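PDB 3D3Y: peptidase M16 C-terminal domain-containing protein, which is of unknown function but is related to the M16 metallopeptidases and probably binds a metal ion. Local coordinates for residues 29-34 with 199-204; 35-40 with 166-171; 42-47 with 77-82. One frame throughout, in Å; residues are numbered along the deposited sequence.

Contact 1: residues 29-34 with 199-204; sequences VRFNTR and DQVDIF
Val201 packs between Val29 and Phe31 across two antiparallel neighbours, strands 24-34 and 200-207, of the six-stranded mixed sheet in the N-terminal half of this M16-family fold. Its CG1 meets Val29 CG1 at 3.9 Å, and its CG2 lies 3.7 Å from Phe31 CD1, the valine and phenylalanine side chains running side by side in the same direction. Val29 CG1, anti to its backbone N (chi1 -172°), also touches Ile203 CG1, which completes an apolar row on this face. The pairs Val29-Ile203 and Phe31-Val201 are non-hydrogen-bonded; the backbone bonds fall on Arg30-Asp202 and Asn32-Gln200. Each of those pairs closes a two-bond ring, and Arg30 N to Asp202 O, at 2.8 Å, is nearly straight. Both strands are interior to the sheet, with 85-95 beyond one and 12-18 beyond the other.

The opposite face is polar. Arg30 turns its guanidinium away to Asn89 and Glu373, while Asp202 is held by His15 and Lys230. A water lies within hydrogen-bonding distance of both Arg30 O and Asp202 OD2. Another bridges Asn32 OD1 and Gln200 OE1, whose amide nitrogens bond to Tyr376 OH and Glu227 O respectively.

At the end of the pairing, Asp199, just past helix 185-198, lays its carboxylate against Phe31 and Thr33: OD2 is 3.3 Å from Phe31 CB and forms a salt bridge with Arg43, whereas OD1 faces Thr33 CB. The carboxylate plane stands 59° from the Phe31 ring. A third water closes this corner, 2.6 Å from Thr33 OG1 and donating to Asp199 OD1 at 2.7 Å.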
ATOM      1  N   VAL A  29       3.805   4.836  14.292  1.00 33.92           N
ATOM      2  CA  VAL A  29       2.919   3.980  15.059  1.00 32.59           C
ATOM      3  C   VAL A  29       1.973   3.291  14.068  1.00 33.98           C
ATOM      4  O   VAL A  29       1.182   3.974  13.365  1.00 32.90           O
ATOM      5  CB  VAL A  29       2.123   4.763  16.088  1.00 33.60           C
ATOM      6  CG1 VAL A  29       1.340   3.795  17.004  1.00 32.20           C
ATOM      7  CG2 VAL A  29       3.064   5.666  16.915  1.00 33.71           C
ATOM      8  N   ARG A  30       2.083   1.962  13.980  1.00 31.74           N
ATOM      9  CA  ARG A  30       1.294   1.230  12.991  1.00 32.96           C
ATOM     10  C   ARG A  30       0.291   0.278  13.655  1.00 32.25           C
ATOM     11  O   ARG A  30       0.682  -0.657  14.392  1.00 32.09           O
ATOM     12  CB  ARG A  30       2.191   0.533  11.956  1.00 32.04           C
ATOM     13  CG  ARG A  30       1.403  -0.283  10.904  1.00 34.45           C
ATOM     14  CD  ARG A  30       2.228  -0.613   9.634  1.00 35.18           C
ATOM     15  NE  ARG A  30       2.495   0.570   8.818  1.00 35.15           N
ATOM     16  CZ  ARG A  30       3.520   0.690   7.971  1.00 36.87           C
ATOM     17  NH1 ARG A  30       4.407  -0.305   7.811  1.00 38.59           N
ATOM     18  NH2 ARG A  30       3.649   1.812   7.263  1.00 36.61           N
ATOM     19  N   PHE A  31      -0.994   0.576  13.465  1.00 32.50           N
ATOM     20  CA  PHE A  31      -2.079  -0.310  13.926  1.00 32.64           C
ATOM     21  C   PHE A  31      -2.426  -1.308  12.817  1.00 32.74           C
ATOM     22  O   PHE A  31      -2.666  -0.936  11.677  1.00 32.81           O
ATOM     23  CB  PHE A  31      -3.338   0.475  14.296  1.00 33.49           C
ATOM     24  CG  PHE A  31      -3.158   1.436  15.448  1.00 33.11           C
ATOM     25  CD1 PHE A  31      -3.756   1.170  16.688  1.00 32.37           C
ATOM     26  CD2 PHE A  31      -2.409   2.603  15.290  1.00 31.30           C
ATOM     27  CE1 PHE A  31      -3.599   2.044  17.760  1.00 32.21           C
ATOM     28  CE2 PHE A  31      -2.270   3.494  16.339  1.00 34.06           C
ATOM     29  CZ  PHE A  31      -2.876   3.196  17.587  1.00 33.75           C
ATOM     30  N   ASN A  32      -2.429  -2.587  13.150  1.00 32.88           N
ATOM     31  CA  ASN A  32      -2.538  -3.637  12.146  1.00 32.62           C
ATOM     32  C   ASN A  32      -3.795  -4.433  12.445  1.00 32.68           C
ATOM     33  O   ASN A  32      -4.007  -4.833  13.598  1.00 32.88           O
ATOM     34  CB  ASN A  32      -1.278  -4.514  12.223  1.00 32.66           C
ATOM     35  CG  ASN A  32      -1.138  -5.495  11.046  1.00 35.03           C
ATOM     36  OD1 ASN A  32      -2.007  -6.355  10.799  1.00 31.49           O
ATOM     37  ND2 ASN A  32      -0.027  -5.375  10.330  1.00 33.55           N
ATOM     38  N   THR A  33      -4.626  -4.653  11.423  1.00 33.09           N
ATOM     39  CA  THR A  33      -5.857  -5.451  11.563  1.00 34.01           C
ATOM     40  C   THR A  33      -6.086  -6.279  10.297  1.00 34.11           C
ATOM     41  O   THR A  33      -5.508  -5.986   9.248  1.00 33.24           O
ATOM     42  CB  THR A  33      -7.095  -4.553  11.850  1.00 33.93           C
ATOM     43  OG1 THR A  33      -8.149  -5.359  12.400  1.00 36.62           O
ATOM     44  CG2 THR A  33      -7.590  -3.857  10.561  1.00 34.12           C
ATOM     45  N   ARG A  34      -6.917  -7.309  10.389  1.00 33.57           N
ATOM     46  CA  ARG A  34      -7.364  -8.034   9.184  1.00 34.82           C
ATOM     47  C   ARG A  34      -8.116  -7.095   8.221  1.00 33.56           C
ATOM     48  O   ARG A  34      -8.935  -6.278   8.650  1.00 33.28           O
ATOM     49  CB  ARG A  34      -8.248  -9.237   9.584  1.00 35.01           C
ATOM     50  CG  ARG A  34      -8.673 -10.159   8.431  1.00 38.06           C
ATOM     51  CD  ARG A  34      -9.679 -11.264   8.902  1.00 38.07           C
ATOM     52  NE  ARG A  34     -11.011 -10.678   9.099  1.00 46.71           N
ATOM     53  CZ  ARG A  34     -11.847 -10.350   8.106  1.00 49.74           C
ATOM     54  NH1 ARG A  34     -11.516 -10.572   6.839  1.00 51.65           N
ATOM     55  NH2 ARG A  34     -13.030  -9.807   8.377  1.00 52.49           N
ATOM     56  N   ASP A 199      -6.268  -3.724  17.862  1.00 32.58           N
ATOM     57  CA  ASP A 199      -5.290  -3.882  16.787  1.00 33.04           C
ATOM     58  C   ASP A 199      -3.933  -4.272  17.370  1.00 32.88           C
ATOM     59  O   ASP A 199      -3.601  -3.890  18.505  1.00 32.27           O
ATOM     60  CB  ASP A 199      -5.118  -2.576  15.989  1.00 31.92           C
ATOM     61  CG  ASP A 199      -6.195  -2.353  14.896  1.00 33.97           C
ATOM     62  OD1 ASP A 199      -7.333  -2.913  14.935  1.00 33.67           O
ATOM     63  OD2 ASP A 199      -5.886  -1.539  13.978  1.00 34.32           O
ATOM     64  N   GLN A 200      -3.144  -5.015  16.592  1.00 32.60           N
ATOM     65  CA  GLN A 200      -1.726  -5.193  16.910  1.00 32.99           C
ATOM     66  C   GLN A 200      -1.038  -3.865  16.618  1.00 32.90           C
ATOM     67  O   GLN A 200      -1.276  -3.240  15.577  1.00 33.74           O
ATOM     68  CB  GLN A 200      -1.101  -6.338  16.107  1.00 31.80           C
ATOM     69  CG  GLN A 200      -1.564  -7.738  16.588  1.00 33.15           C
ATOM     70  CD  GLN A 200      -3.074  -7.916  16.429  1.00 34.47           C
ATOM     71  OE1 GLN A 200      -3.628  -7.720  15.338  1.00 34.55           O
ATOM     72  NE2 GLN A 200      -3.746  -8.283  17.518  1.00 34.51           N
ATOM     73  N   VAL A 201      -0.209  -3.412  17.549  1.00 32.54           N
ATOM     74  CA  VAL A 201       0.399  -2.090  17.423  1.00 31.12           C
ATOM     75  C   VAL A 201       1.908  -2.277  17.430  1.00 31.48           C
ATOM     76  O   VAL A 201       2.441  -3.003  18.274  1.00 29.94           O
ATOM     77  CB  VAL A 201      -0.029  -1.162  18.605  1.00 32.28           C
ATOM     78  CG1 VAL A 201       0.615   0.234  18.464  1.00 29.23           C
ATOM     79  CG2 VAL A 201      -1.544  -1.009  18.642  1.00 32.08           C
ATOM     80  N   ASP A 202       2.587  -1.651  16.474  1.00 30.52           N
ATOM     81  CA  ASP A 202       4.050  -1.669  16.457  1.00 31.48           C
ATOM     82  C   ASP A 202       4.551  -0.243  16.264  1.00 30.77           C
ATOM     83  O   ASP A 202       4.028   0.520  15.447  1.00 31.41           O
ATOM     84  CB  ASP A 202       4.595  -2.641  15.389  1.00 31.12           C
ATOM     85  CG  ASP A 202       4.411  -4.084  15.789  1.00 33.61           C
ATOM     86  OD1 ASP A 202       5.281  -4.631  16.499  1.00 36.08           O
ATOM     87  OD2 ASP A 202       3.367  -4.672  15.428  1.00 37.32           O
ATOM     88  N   ILE A 203       5.537   0.122  17.071  1.00 31.61           N
ATOM     89  CA  ILE A 203       6.045   1.487  17.103  1.00 30.99           C
ATOM     90  C   ILE A 203       7.493   1.392  16.728  1.00 32.18           C
ATOM     91  O   ILE A 203       8.246   0.551  17.286  1.00 31.14           O
ATOM     92  CB  ILE A 203       5.905   2.102  18.509  1.00 31.58           C
ATOM     93  CG1 ILE A 203       4.428   2.137  18.898  1.00 31.50           C
ATOM     94  CG2 ILE A 203       6.524   3.508  18.535  1.00 29.64           C
ATOM     95  CD1 ILE A 203       4.166   2.588  20.336  1.00 36.94           C
ATOM     96  N   PHE A 204       7.867   2.204  15.748  1.00 32.11           N
ATOM     97  CA  PHE A 204       9.236   2.240  15.246  1.00 33.12           C
ATOM     98  C   PHE A 204       9.859   3.613  15.444  1.00 33.44           C
ATOM     99  O   PHE A 204       9.205   4.656  15.237  1.00 33.43           O
ATOM    100  CB  PHE A 204       9.257   1.884  13.759  1.00 32.93           C
ATOM    101  CG  PHE A 204       8.955   0.448  13.489  1.00 36.19           C
ATOM    102  CD1 PHE A 204       9.975  -0.442  13.197  1.00 34.01           C
ATOM    103  CD2 PHE A 204       7.636  -0.024  13.534  1.00 36.67           C
ATOM    104  CE1 PHE A 204       9.698  -1.780  12.964  1.00 35.08           C
ATOM    105  CE2 PHE A 204       7.363  -1.363  13.293  1.00 34.11           C
ATOM    106  CZ  PHE A 204       8.381  -2.232  13.005  1.00 33.87           C
TER
HETATM  107  O   HOH W   1       1.576  -3.275  13.553  1.00 28.21           O
HETATM  108  O   HOH W   2      -3.663  -7.956  12.289  1.00 27.28           O
HETATM  109  O   HOH W   3      -8.005  -5.489  15.031  1.00 29.50           O

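Contact 2: residues 35-40 with 166-171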
ATOM      1  N   LEU A  35      -7.837  -7.202   6.925  1.00 33.33           N
ATOM      2  CA  LEU A  35      -8.588  -6.412   5.931  1.00 33.62           C
ATOM      3  C   LEU A  35     -10.048  -6.818   6.048  1.00 34.34           C
ATOM      4  O   LEU A  35     -10.348  -8.004   6.070  1.00 35.20           O
ATOM      5  CB  LEU A  35      -8.074  -6.689   4.534  1.00 32.73           C
ATOM      6  CG  LEU A  35      -8.672  -5.844   3.426  1.00 33.25           C
ATOM      7  CD1 LEU A  35      -8.063  -4.457   3.480  1.00 32.62           C
ATOM      8  CD2 LEU A  35      -8.414  -6.520   2.094  1.00 31.54           C
ATOM      9  N   ASN A  36     -10.951  -5.849   6.133  1.00 34.34           N
ATOM     10  CA  ASN A  36     -12.344  -6.145   6.562  1.00 34.55           C
ATOM     11  C   ASN A  36     -13.270  -5.073   6.000  1.00 34.63           C
ATOM     12  O   ASN A  36     -13.201  -3.915   6.385  1.00 33.73           O
ATOM     13  CB  ASN A  36     -12.404  -6.173   8.097  1.00 34.90           C
ATOM     14  CG  ASN A  36     -13.788  -6.525   8.653  1.00 37.04           C
ATOM     15  OD1 ASN A  36     -14.774  -6.570   7.938  1.00 36.65           O
ATOM     16  ND2 ASN A  36     -13.844  -6.773   9.956  1.00 40.16           N
ATOM     17  N   HIS A  37     -14.150  -5.453   5.083  1.00 35.28           N
ATOM     18  CA  HIS A  37     -15.067  -4.468   4.510  1.00 35.14           C
ATOM     19  C   HIS A  37     -15.823  -3.673   5.587  1.00 35.50           C
ATOM     20  O   HIS A  37     -16.219  -2.550   5.331  1.00 36.16           O
ATOM     21  CB  HIS A  37     -16.052  -5.125   3.525  1.00 34.35           C
ATOM     22  CG  HIS A  37     -17.137  -5.919   4.183  1.00 37.01           C
ATOM     23  ND1 HIS A  37     -16.992  -7.250   4.515  1.00 39.12           N
ATOM     24  CD2 HIS A  37     -18.392  -5.575   4.550  1.00 39.38           C
ATOM     25  CE1 HIS A  37     -18.109  -7.689   5.072  1.00 40.97           C
ATOM     26  NE2 HIS A  37     -18.974  -6.692   5.106  1.00 42.21           N
ATOM     27  N   GLU A  38     -16.044  -4.258   6.762  1.00 35.50           N
ATOM     28  CA  GLU A  38     -16.778  -3.550   7.831  1.00 37.70           C
ATOM     29  C   GLU A  38     -16.003  -2.364   8.436  1.00 36.04           C
ATOM     30  O   GLU A  38     -16.614  -1.496   9.045  1.00 35.98           O
ATOM     31  CB  GLU A  38     -17.272  -4.519   8.929  1.00 37.69           C
ATOM     32  CG  GLU A  38     -18.239  -5.599   8.376  1.00 40.80           C
ATOM     33  CD  GLU A  38     -18.654  -6.681   9.392  1.00 43.49           C
ATOM     34  OE1 GLU A  38     -18.183  -6.666  10.572  1.00 51.12           O
ATOM     35  OE2 GLU A  38     -19.459  -7.573   8.995  1.00 51.46           O
ATOM     36  N   THR A  39     -14.667  -2.347   8.294  1.00 34.35           N
ATOM     37  CA  THR A  39     -13.845  -1.321   8.952  1.00 33.76           C
ATOM     38  C   THR A  39     -12.890  -0.544   8.037  1.00 33.23           C
ATOM     39  O   THR A  39     -12.235   0.364   8.497  1.00 33.02           O
ATOM     40  CB  THR A  39     -12.980  -1.883  10.088  1.00 33.78           C
ATOM     41  OG1 THR A  39     -11.998  -2.776   9.544  1.00 32.38           O
ATOM     42  CG2 THR A  39     -13.865  -2.605  11.175  1.00 33.56           C
ATOM     43  N   ILE A  40     -12.804  -0.888   6.756  1.00 32.97           N
ATOM     44  CA  ILE A  40     -11.855  -0.185   5.854  1.00 32.01           C
ATOM     45  C   ILE A  40     -12.149   1.307   5.748  1.00 32.58           C
ATOM     46  O   ILE A  40     -11.259   2.142   5.906  1.00 33.04           O
ATOM     47  CB  ILE A  40     -11.817  -0.837   4.452  1.00 31.82           C
ATOM     48  CG1 ILE A  40     -11.086  -2.186   4.519  1.00 29.58           C
ATOM     49  CG2 ILE A  40     -11.109   0.061   3.405  1.00 32.44           C
ATOM     50  CD1 ILE A  40     -11.383  -3.131   3.299  1.00 30.69           C
ATOM     51  N   SER A 166     -14.313 -12.629  -2.490  1.00 39.64           N
ATOM     52  CA  SER A 166     -14.006 -12.073  -1.183  1.00 38.98           C
ATOM     53  C   SER A 166     -14.618 -10.693  -0.982  1.00 38.91           C
ATOM     54  O   SER A 166     -14.181  -9.707  -1.623  1.00 38.64           O
ATOM     55  CB  SER A 166     -12.488 -12.004  -0.968  1.00 38.31           C
ATOM     56  OG  SER A 166     -12.192 -11.137   0.119  1.00 38.51           O
ATOM     57  N   GLU A 167     -15.570 -10.594  -0.050  1.00 38.02           N
ATOM     58  CA  GLU A 167     -16.166  -9.284   0.248  1.00 38.63           C
ATOM     59  C   GLU A 167     -15.141  -8.244   0.761  1.00 37.27           C
ATOM     60  O   GLU A 167     -15.347  -7.040   0.611  1.00 37.58           O
ATOM     61  CB  GLU A 167     -17.385  -9.422   1.167  1.00 39.46           C
ATOM     62  CG  GLU A 167     -18.769  -9.131   0.436  1.00 44.67           C
ATOM     63  CD  GLU A 167     -18.840  -9.563  -1.057  1.00 50.65           C
ATOM     64  OE1 GLU A 167     -19.266  -8.725  -1.897  1.00 54.67           O
ATOM     65  OE2 GLU A 167     -18.471 -10.721  -1.404  1.00 52.17           O
ATOM     66  N   ASP A 168     -14.030  -8.713   1.330  1.00 35.57           N
ATOM     67  CA  ASP A 168     -13.005  -7.808   1.851  1.00 34.77           C
ATOM     68  C   ASP A 168     -12.037  -7.327   0.787  1.00 34.15           C
ATOM     69  O   ASP A 168     -11.696  -6.143   0.727  1.00 33.80           O
ATOM     70  CB  ASP A 168     -12.236  -8.483   2.982  1.00 34.64           C
ATOM     71  CG  ASP A 168     -13.136  -8.994   4.076  1.00 36.86           C
ATOM     72  OD1 ASP A 168     -14.043  -8.269   4.502  1.00 39.34           O
ATOM     73  OD2 ASP A 168     -12.942 -10.144   4.522  1.00 41.60           O
ATOM     74  N   GLN A 169     -11.565  -8.245  -0.053  1.00 34.00           N
ATOM     75  CA  GLN A 169     -10.492  -7.911  -0.996  1.00 35.26           C
ATOM     76  C   GLN A 169     -10.972  -7.105  -2.194  1.00 35.85           C
ATOM     77  O   GLN A 169     -10.164  -6.498  -2.885  1.00 35.67           O
ATOM     78  CB  GLN A 169      -9.781  -9.164  -1.484  1.00 34.76           C
ATOM     79  CG  GLN A 169      -8.908  -9.812  -0.433  1.00 37.83           C
ATOM     80  CD  GLN A 169      -7.600  -9.054  -0.178  1.00 38.29           C
ATOM     81  OE1 GLN A 169      -7.242  -8.139  -0.903  1.00 41.53           O
ATOM     82  NE2 GLN A 169      -6.909  -9.433   0.861  1.00 38.69           N
ATOM     83  N   LYS A 170     -12.285  -7.122  -2.446  1.00 36.05           N
ATOM     84  CA  LYS A 170     -12.865  -6.310  -3.523  1.00 37.58           C
ATOM     85  C   LYS A 170     -12.939  -4.804  -3.203  1.00 38.54           C
ATOM     86  O   LYS A 170     -13.233  -3.980  -4.077  1.00 38.83           O
ATOM     87  CB  LYS A 170     -14.218  -6.884  -3.967  1.00 37.54           C
ATOM     88  CG  LYS A 170     -15.261  -6.966  -2.898  1.00 38.73           C
ATOM     89  CD  LYS A 170     -16.654  -7.215  -3.484  1.00 43.71           C
ATOM     90  CE  LYS A 170     -16.850  -8.656  -3.883  1.00 45.72           C
ATOM     91  NZ  LYS A 170     -18.230  -8.862  -4.443  1.00 50.22           N
ATOM     92  N   ILE A 171     -12.591  -4.446  -1.969  1.00 38.84           N
ATOM     93  CA  ILE A 171     -12.598  -3.062  -1.493  1.00 39.23           C
ATOM     94  C   ILE A 171     -11.180  -2.470  -1.505  1.00 39.02           C
ATOM     95  O   ILE A 171     -10.248  -3.087  -0.938  1.00 38.81           O
ATOM     96  CB  ILE A 171     -13.140  -3.017  -0.029  1.00 38.60           C
ATOM     97  CG1 ILE A 171     -14.420  -3.845   0.118  1.00 39.59           C
ATOM     98  CG2 ILE A 171     -13.322  -1.565   0.493  1.00 40.82           C
ATOM     99  CD1 ILE A 171     -15.649  -3.332  -0.665  1.00 41.67           C
TER
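His37 grips one carboxylate oxygen of Asp168 twice: its backbone N donates to OD1 at 2.9 Å and its ring ND1 to the same atom at 3.1 Å. The two donors come from opposite faces of the carboxylate plane, the backbone N on the anti side and ND1 nearly in line with the C-O bond. Chi1 of 75° sets CG between the backbone N and the carbonyl carbon, where ring and backbone N reach the same OD1; the ring and carboxylate planes are 21° apart.

The tighter, more buried packing involves Leu35 and Ile40. Ile40 CD1 makes apolar contact with Ile171 CG2 at 3.8 Å, and Leu35 CD2 presses on the amide of Gln169, 3.5 Å from CD, crossing it at about a right angle; Gly83, Asn84 and Arg312 hold that amide's polar ends. On the solvent side the exposed His37 and Glu167 side chains come no nearer than 4.0 Å, ND1 to CB, and Glu167 turns its carboxylate to Lys170.

This joins the loop after strand 24-34 to type I turn 168-171. The ND1 bond needs a proton that a neutral ring can supply; Asp168, also paired with Arg34, may help stabilise a positive charge.

Contact 3: residues 42-47 with 77-82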
ATOM      1  N   LYS A  42     -14.096   3.031   7.713  1.00 30.56           N
ATOM      2  CA  LYS A  42     -13.998   3.588   9.071  1.00 30.95           C
ATOM      3  C   LYS A  42     -12.551   3.964   9.388  1.00 31.14           C
ATOM      4  O   LYS A  42     -12.279   5.074   9.855  1.00 31.21           O
ATOM      5  CB  LYS A  42     -14.512   2.576  10.100  1.00 30.16           C
ATOM      6  CG  LYS A  42     -16.051   2.492  10.151  1.00 31.69           C
ATOM      7  CD  LYS A  42     -16.477   1.422  11.116  1.00 33.28           C
ATOM      8  CE  LYS A  42     -18.014   1.325  11.204  1.00 37.05           C
ATOM      9  NZ  LYS A  42     -18.445   0.553  10.003  1.00 38.98           N
ATOM     10  N   ARG A  43     -11.621   3.049   9.129  1.00 31.09           N
ATOM     11  CA  ARG A  43     -10.197   3.342   9.342  1.00 32.04           C
ATOM     12  C   ARG A  43      -9.745   4.525   8.500  1.00 31.50           C
ATOM     13  O   ARG A  43      -9.021   5.408   8.976  1.00 32.62           O
ATOM     14  CB  ARG A  43      -9.348   2.101   9.047  1.00 31.49           C
ATOM     15  CG  ARG A  43      -9.562   1.029  10.096  1.00 32.41           C
ATOM     16  CD  ARG A  43      -9.003  -0.340   9.710  1.00 34.35           C
ATOM     17  NE  ARG A  43      -7.528  -0.464   9.773  1.00 30.17           N
ATOM     18  CZ  ARG A  43      -6.820  -0.651  10.887  1.00 31.89           C
ATOM     19  NH1 ARG A  43      -7.416  -0.632  12.080  1.00 29.68           N
ATOM     20  NH2 ARG A  43      -5.490  -0.809  10.816  1.00 32.10           N
ATOM     21  N   THR A  44     -10.112   4.531   7.234  1.00 31.81           N
ATOM     22  CA  THR A  44      -9.753   5.667   6.354  1.00 31.95           C
ATOM     23  C   THR A  44     -10.227   7.018   6.883  1.00 31.80           C
ATOM     24  O   THR A  44      -9.440   7.990   6.920  1.00 32.19           O
ATOM     25  CB  THR A  44     -10.262   5.435   4.914  1.00 32.12           C
ATOM     26  OG1 THR A  44      -9.755   4.188   4.469  1.00 31.31           O
ATOM     27  CG2 THR A  44      -9.836   6.547   3.928  1.00 32.42           C
ATOM     28  N   LEU A  45     -11.500   7.106   7.245  1.00 30.90           N
ATOM     29  CA  LEU A  45     -12.037   8.372   7.763  1.00 31.43           C
ATOM     30  C   LEU A  45     -11.419   8.737   9.117  1.00 31.70           C
ATOM     31  O   LEU A  45     -11.109   9.908   9.391  1.00 33.09           O
ATOM     32  CB  LEU A  45     -13.574   8.316   7.896  1.00 31.98           C
ATOM     33  CG  LEU A  45     -14.300   9.565   8.449  1.00 32.10           C
ATOM     34  CD1 LEU A  45     -13.919  10.847   7.600  1.00 34.00           C
ATOM     35  CD2 LEU A  45     -15.810   9.325   8.374  1.00 30.22           C
ATOM     36  N   LEU A  46     -11.253   7.736   9.973  1.00 31.57           N
ATOM     37  CA  LEU A  46     -10.603   7.943  11.257  1.00 31.48           C
ATOM     38  C   LEU A  46      -9.202   8.566  11.097  1.00 32.16           C
ATOM     39  O   LEU A  46      -8.797   9.419  11.883  1.00 30.84           O
ATOM     40  CB  LEU A  46     -10.504   6.619  12.009  1.00 31.48           C
ATOM     41  CG  LEU A  46      -9.959   6.759  13.429  1.00 32.18           C
ATOM     42  CD1 LEU A  46     -10.866   7.653  14.344  1.00 31.20           C
ATOM     43  CD2 LEU A  46      -9.802   5.361  14.029  1.00 30.58           C
ATOM     44  N   SER A  47      -8.444   8.109  10.109  1.00 32.28           N
ATOM     45  CA  SER A  47      -7.114   8.667   9.911  1.00 33.33           C
ATOM     46  C   SER A  47      -7.209  10.177   9.637  1.00 34.12           C
ATOM     47  O   SER A  47      -6.344  10.947  10.093  1.00 33.77           O
ATOM     48  CB  SER A  47      -6.356   7.917   8.796  1.00 34.01           C
ATOM     49  OG  SER A  47      -6.814   8.280   7.504  1.00 35.52           O
ATOM     50  N   ILE A  77      -1.201  11.126   9.284  1.00 32.48           N
ATOM     51  CA  ILE A  77      -1.835   9.826   9.454  1.00 32.83           C
ATOM     52  C   ILE A  77      -2.454   9.413   8.109  1.00 33.52           C
ATOM     53  O   ILE A  77      -3.109  10.242   7.416  1.00 32.05           O
ATOM     54  CB  ILE A  77      -2.923   9.851  10.575  1.00 31.65           C
ATOM     55  CG1 ILE A  77      -2.393  10.503  11.864  1.00 31.28           C
ATOM     56  CG2 ILE A  77      -3.435   8.428  10.898  1.00 33.86           C
ATOM     57  CD1 ILE A  77      -3.448  10.472  13.054  1.00 32.94           C
ATOM     58  N   GLY A  78      -2.244   8.152   7.730  1.00 33.96           N
ATOM     59  CA  GLY A  78      -2.946   7.594   6.556  1.00 35.64           C
ATOM     60  C   GLY A  78      -3.161   6.082   6.721  1.00 36.31           C
ATOM     61  O   GLY A  78      -2.895   5.529   7.774  1.00 35.80           O
ATOM     62  N   VAL A  79      -3.629   5.424   5.658  1.00 35.06           N
ATOM     63  CA  VAL A  79      -3.903   4.012   5.702  1.00 33.89           C
ATOM     64  C   VAL A  79      -3.364   3.365   4.458  1.00 33.97           C
ATOM     65  O   VAL A  79      -3.180   4.028   3.418  1.00 33.53           O
ATOM     66  CB  VAL A  79      -5.427   3.694   5.820  1.00 33.10           C
ATOM     67  CG1 VAL A  79      -5.982   4.208   7.130  1.00 33.36           C
ATOM     68  CG2 VAL A  79      -6.203   4.298   4.641  1.00 32.00           C
ATOM     69  N   SER A  80      -3.096   2.066   4.568  1.00 34.64           N
ATOM     70  CA  SER A  80      -2.747   1.289   3.386  1.00 35.32           C
ATOM     71  C   SER A  80      -3.198  -0.156   3.548  1.00 35.75           C
ATOM     72  O   SER A  80      -3.662  -0.567   4.613  1.00 35.62           O
ATOM     73  CB  SER A  80      -1.243   1.386   3.067  1.00 36.92           C
ATOM     74  OG  SER A  80      -0.486   1.046   4.200  1.00 35.34           O
ATOM     75  N   LYS A  81      -3.085  -0.924   2.473  1.00 35.42           N
ATOM     76  CA  LYS A  81      -3.610  -2.279   2.445  1.00 36.35           C
ATOM     77  C   LYS A  81      -2.424  -3.104   2.029  1.00 35.78           C
ATOM     78  O   LYS A  81      -1.710  -2.695   1.137  1.00 35.98           O
ATOM     79  CB  LYS A  81      -4.714  -2.324   1.376  1.00 36.14           C
ATOM     80  CG  LYS A  81      -5.188  -3.672   0.904  1.00 39.77           C
ATOM     81  CD  LYS A  81      -6.523  -3.444   0.147  1.00 43.71           C
ATOM     82  CE  LYS A  81      -6.774  -4.514  -0.876  1.00 46.37           C
ATOM     83  NZ  LYS A  81      -7.972  -4.199  -1.730  1.00 44.72           N
ATOM     84  N   LYS A  82      -2.228  -4.260   2.644  1.00 35.04           N
ATOM     85  CA  LYS A  82      -1.116  -5.127   2.273  1.00 35.25           C
ATOM     86  C   LYS A  82      -1.580  -6.537   2.459  1.00 34.52           C
ATOM     87  O   LYS A  82      -1.805  -6.972   3.594  1.00 33.52           O
ATOM     88  CB  LYS A  82       0.114  -4.891   3.161  1.00 36.48           C
ATOM     89  CG  LYS A  82       1.448  -5.470   2.587  1.00 39.31           C
ATOM     90  CD  LYS A  82       1.967  -4.464   1.557  1.00 44.58           C
ATOM     91  CE  LYS A  82       3.316  -4.799   1.026  1.00 47.09           C
ATOM     92  NZ  LYS A  82       3.548  -3.820  -0.085  1.00 50.45           N
TER
HETATM   93  O   HOH W   4      -5.562  11.205   6.452  1.00 44.96           O
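Val79 lies under helix 40-52 with its two methyls divided between neighbouring residues: CG1 sits 3.8 Å from Arg43 O, and CG2 is 3.6 Å from Thr44 OG1. The Val79 and Thr44 side chains cross at about a right angle. A chi1 of -64° turns Val79 CG1 toward Arg43 O and also toward Ser47 CB, one helical turn further on, while CG2 goes to Thr44.

Ser47 is the other centre of the contact. Its CB meets Ile77 CG2 at 3.6 Å, while its carbonyl O lies equally close to Ile77 CB. Being small, Ser47 allows the chains to come near, and the CA atoms of Ser47 and Ile77 are 5.4 Å apart. The hydroxyl is turned back into its own helix: OG, between the backbone N and the carbonyl carbon (chi1 76°), donates to Thr44 O at 2.7 Å. That bond satisfies its proton within the helix, and a water donates to Ile77 O at 2.8 Å and, weakly, to Ser47 OG, bridging helix and strand. Gly78, between the two contacting strand residues, offers its CA to Ser47 OG at 4.0 Å.

No direct hydrogen bond joins the two segments, so the contact is one of van der Waals packing between a helix and the outermost strand of the sheet, with axes 7.4 Å apart and nearly antiparallel. Thr44 OG1 bonds to Ile40 O. Helix 40-52 is thus layered between strand 74-82, bonded to strand 85-95, and two helices: Leu45 packs against 129-148 and 185-198, Leu46 against 185-198.

From the N terminus, strand 24-34 supplies the first half of contact 1, the loop after it that of contact 2, and helix 40-52 that of contact 3. Contact 3 closes first, when the chain returns as strand 74-82; contact 2 closes at 166-171, and contact 1 last, at 199-204. The three loops are therefore nested without crossing. Salt bridges join contact 1 to each of the others, and a probable hydrogen bond from Lys81 NZ to Ile171 O joins contacts 2 and 3. Together they tie the sheet's interior, its edge strand, the helix covering it and the loop before helix 177-182.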